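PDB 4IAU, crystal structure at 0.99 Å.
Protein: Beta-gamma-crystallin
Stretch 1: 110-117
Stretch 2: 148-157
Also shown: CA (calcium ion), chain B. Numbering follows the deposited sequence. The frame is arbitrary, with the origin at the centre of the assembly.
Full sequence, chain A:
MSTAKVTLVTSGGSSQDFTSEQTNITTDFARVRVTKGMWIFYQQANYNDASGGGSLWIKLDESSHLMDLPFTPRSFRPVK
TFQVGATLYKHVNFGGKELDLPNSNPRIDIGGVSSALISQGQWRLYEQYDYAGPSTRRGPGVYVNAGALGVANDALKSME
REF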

# COMPACT_ATOMS: atom_id res chain seq x y z
N ILE A 110 -11.11 2.80 -8.93
CA ILE A 110 -9.71 3.26 -8.99
C ILE A 110 -9.04 2.81 -10.29
O ILE A 110 -7.80 2.95 -10.39
CB ILE A 110 -8.88 2.84 -7.78
CG1 ILE A 110 -8.64 1.38 -7.66
CG2 ILE A 110 -9.50 3.46 -6.53
CD1 ILE A 110 -7.66 0.99 -6.51
N GLY A 111 -9.79 2.36 -11.26
CA GLY A 111 -9.20 1.90 -12.51
C GLY A 111 -8.83 0.45 -12.45
O GLY A 111 -8.10 0.01 -13.36
N GLY A 112 -9.37 -0.30 -11.51
CA GLY A 112 -9.21 -1.75 -11.47
C GLY A 112 -8.28 -2.16 -10.33
O GLY A 112 -7.06 -1.99 -10.38
N VAL A 113 -8.85 -2.71 -9.27
CA VAL A 113 -8.09 -3.10 -8.09
C VAL A 113 -7.26 -4.34 -8.40
O VAL A 113 -7.79 -5.33 -8.89
CB VAL A 113 -9.01 -3.41 -6.90
CG1 VAL A 113 -8.21 -3.94 -5.71
CG2 VAL A 113 -9.80 -2.17 -6.50
N SER A 114 -5.98 -4.31 -8.03
CA SER A 114 -5.10 -5.45 -8.19
C SER A 114 -4.33 -5.90 -6.95
O SER A 114 -3.69 -6.95 -7.03
CB SER A 114 -4.11 -5.23 -9.34
OG SER A 114 -4.80 -4.97 -10.56
N SER A 115 -4.37 -5.19 -5.84
CA SER A 115 -3.76 -5.67 -4.61
C SER A 115 -4.38 -4.92 -3.43
O SER A 115 -5.10 -3.93 -3.59
CB SER A 115 -2.23 -5.55 -4.62
OG SER A 115 -1.81 -4.20 -4.73
N ALA A 116 -4.08 -5.42 -2.20
CA ALA A 116 -4.67 -4.81 -1.02
C ALA A 116 -3.84 -5.16 0.21
O ALA A 116 -3.26 -6.24 0.29
CB ALA A 116 -6.09 -5.28 -0.75
N LEU A 117 -3.86 -4.24 1.18
CA LEU A 117 -3.37 -4.48 2.51
C LEU A 117 -4.53 -4.33 3.48
O LEU A 117 -5.11 -3.26 3.57
CB LEU A 117 -2.25 -3.49 2.89
CG LEU A 117 -0.98 -3.68 2.07
CD1 LEU A 117 -0.01 -2.51 2.32
CD2 LEU A 117 -0.30 -5.00 2.39
N ALA A 148 -5.16 -13.54 -4.62
CA ALA A 148 -5.04 -13.71 -3.20
C ALA A 148 -6.28 -13.21 -2.42
O ALA A 148 -6.62 -13.76 -1.37
CB ALA A 148 -3.76 -13.08 -2.73
N LEU A 149 -6.94 -12.15 -2.91
CA LEU A 149 -8.22 -11.62 -2.35
C LEU A 149 -9.45 -12.43 -2.70
O LEU A 149 -10.48 -12.19 -2.06
CB LEU A 149 -8.54 -10.21 -2.82
CG LEU A 149 -7.62 -9.15 -2.40
CD1 LEU A 149 -7.78 -7.82 -3.17
CD2 LEU A 149 -7.73 -8.85 -0.87
N GLY A 150 -9.38 -13.35 -3.57
CA GLY A 150 -10.54 -14.13 -3.98
C GLY A 150 -11.31 -13.46 -5.04
O GLY A 150 -12.45 -13.84 -5.19
N VAL A 151 -10.73 -12.49 -5.79
CA VAL A 151 -11.46 -11.83 -6.86
C VAL A 151 -10.64 -11.87 -8.14
O VAL A 151 -9.42 -11.99 -8.12
CB VAL A 151 -11.83 -10.39 -6.47
CG1 VAL A 151 -12.85 -10.40 -5.35
CG2 VAL A 151 -10.61 -9.55 -6.08
N ALA A 152 -11.34 -11.70 -9.24
CA ALA A 152 -10.65 -11.54 -10.52
C ALA A 152 -9.90 -10.20 -10.51
O ALA A 152 -10.25 -9.25 -9.85
CB ALA A 152 -11.67 -11.61 -11.64
N ASN A 153 -8.84 -10.17 -11.31
CA ASN A 153 -8.11 -8.93 -11.44
C ASN A 153 -9.03 -7.83 -11.97
O ASN A 153 -9.86 -8.07 -12.87
CB ASN A 153 -6.89 -9.07 -12.36
CG ASN A 153 -6.00 -7.88 -12.33
OD1 ASN A 153 -5.65 -7.41 -11.22
ND2 ASN A 153 -5.62 -7.36 -13.47
N ASP A 154 -8.90 -6.63 -11.44
CA ASP A 154 -9.66 -5.45 -11.86
C ASP A 154 -11.16 -5.58 -11.61
O ASP A 154 -11.86 -4.72 -12.08
CB ASP A 154 -9.30 -5.07 -13.30
CG ASP A 154 -7.85 -4.67 -13.42
OD1 ASP A 154 -7.24 -4.27 -12.42
OD2 ASP A 154 -7.31 -4.66 -14.58
N ALA A 155 -11.63 -6.51 -10.87
CA ALA A 155 -13.04 -6.77 -10.67
C ALA A 155 -13.65 -6.33 -9.36
O ALA A 155 -14.88 -6.28 -9.25
CB ALA A 155 -13.32 -8.26 -10.90
N LEU A 156 -12.85 -6.05 -8.34
CA LEU A 156 -13.42 -5.70 -7.04
C LEU A 156 -14.19 -4.40 -7.15
O LEU A 156 -13.59 -3.37 -7.49
CB LEU A 156 -12.31 -5.60 -6.01
CG LEU A 156 -12.74 -5.25 -4.58
CD1 LEU A 156 -13.58 -6.39 -3.99
CD2 LEU A 156 -11.54 -4.98 -3.71
N LYS A 157 -15.46 -4.40 -6.79
CA LYS A 157 -16.34 -3.26 -6.91
C LYS A 157 -16.95 -2.80 -5.62
O LYS A 157 -17.36 -1.61 -5.54
CB LYS A 157 -17.42 -3.52 -7.96
CG LYS A 157 -16.93 -3.33 -9.37
CD LYS A 157 -18.09 -3.53 -10.38
CE LYS A 157 -17.68 -3.16 -11.80
NZ LYS A 157 -16.54 -3.96 -12.34
CA CA B . -5.30 -3.03 -11.83
O HOH W 1 -5.82 -1.39 -13.42
O HOH W 2 -10.04 -6.86 -8.22
O HOH W 3 -11.75 -2.86 -9.33

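Near Gly112 and Asp154 the two stretches meet as loops at a calcium ion, the alpha carbons of Gly112 and Asp154 being the nearest pair, 3.7 Å apart. Gly111 takes part through water 1, which donates to Gly111 O (2.7 Å) and binds the calcium ion at 2.4 Å. At Gly112 the carbonyl turns onto the metal (Gly112 O to the calcium ion 2.5 Å), where Asp154 OD1 also binds (2.4 Å). Gly112 O and Asp154 OD1 therefore lie 3.1 Å apart without a hydrogen bond, two acceptors held together by the cation. A CB on Gly112 would clash with Asp154 OD1, so glycine allows this close approach.

Val113 supplies the backbone link: Asp154 N, within the type II turn from Ala152 to Ala155, donates to Val113 O (3.1 Å). Water 2 bridges the same Val113 O (2.8 Å) to Ala152 O (2.9 Å) and Leu156 N (2.9 Å), while water 3 connects Val113 N (2.9 Å) with Leu156 O (2.7 Å). The Val113 side chain packs against Leu156, with Val113 CG1 4.0 Å from Leu156 CD2.

Ser114 OG binds the calcium ion at 2.4 Å and donates to Asn153 OD1 (2.7 Å); an oxygen lone pair faces the calcium, leaving the proton for the side-chain amide oxygen of Asn153. Beyond it the strand begins; the CA-to-CB bond of Ser115 points away from stretch 2, and Ala116 CB meets Leu149 CD1 at 3.9 Å in an apolar contact.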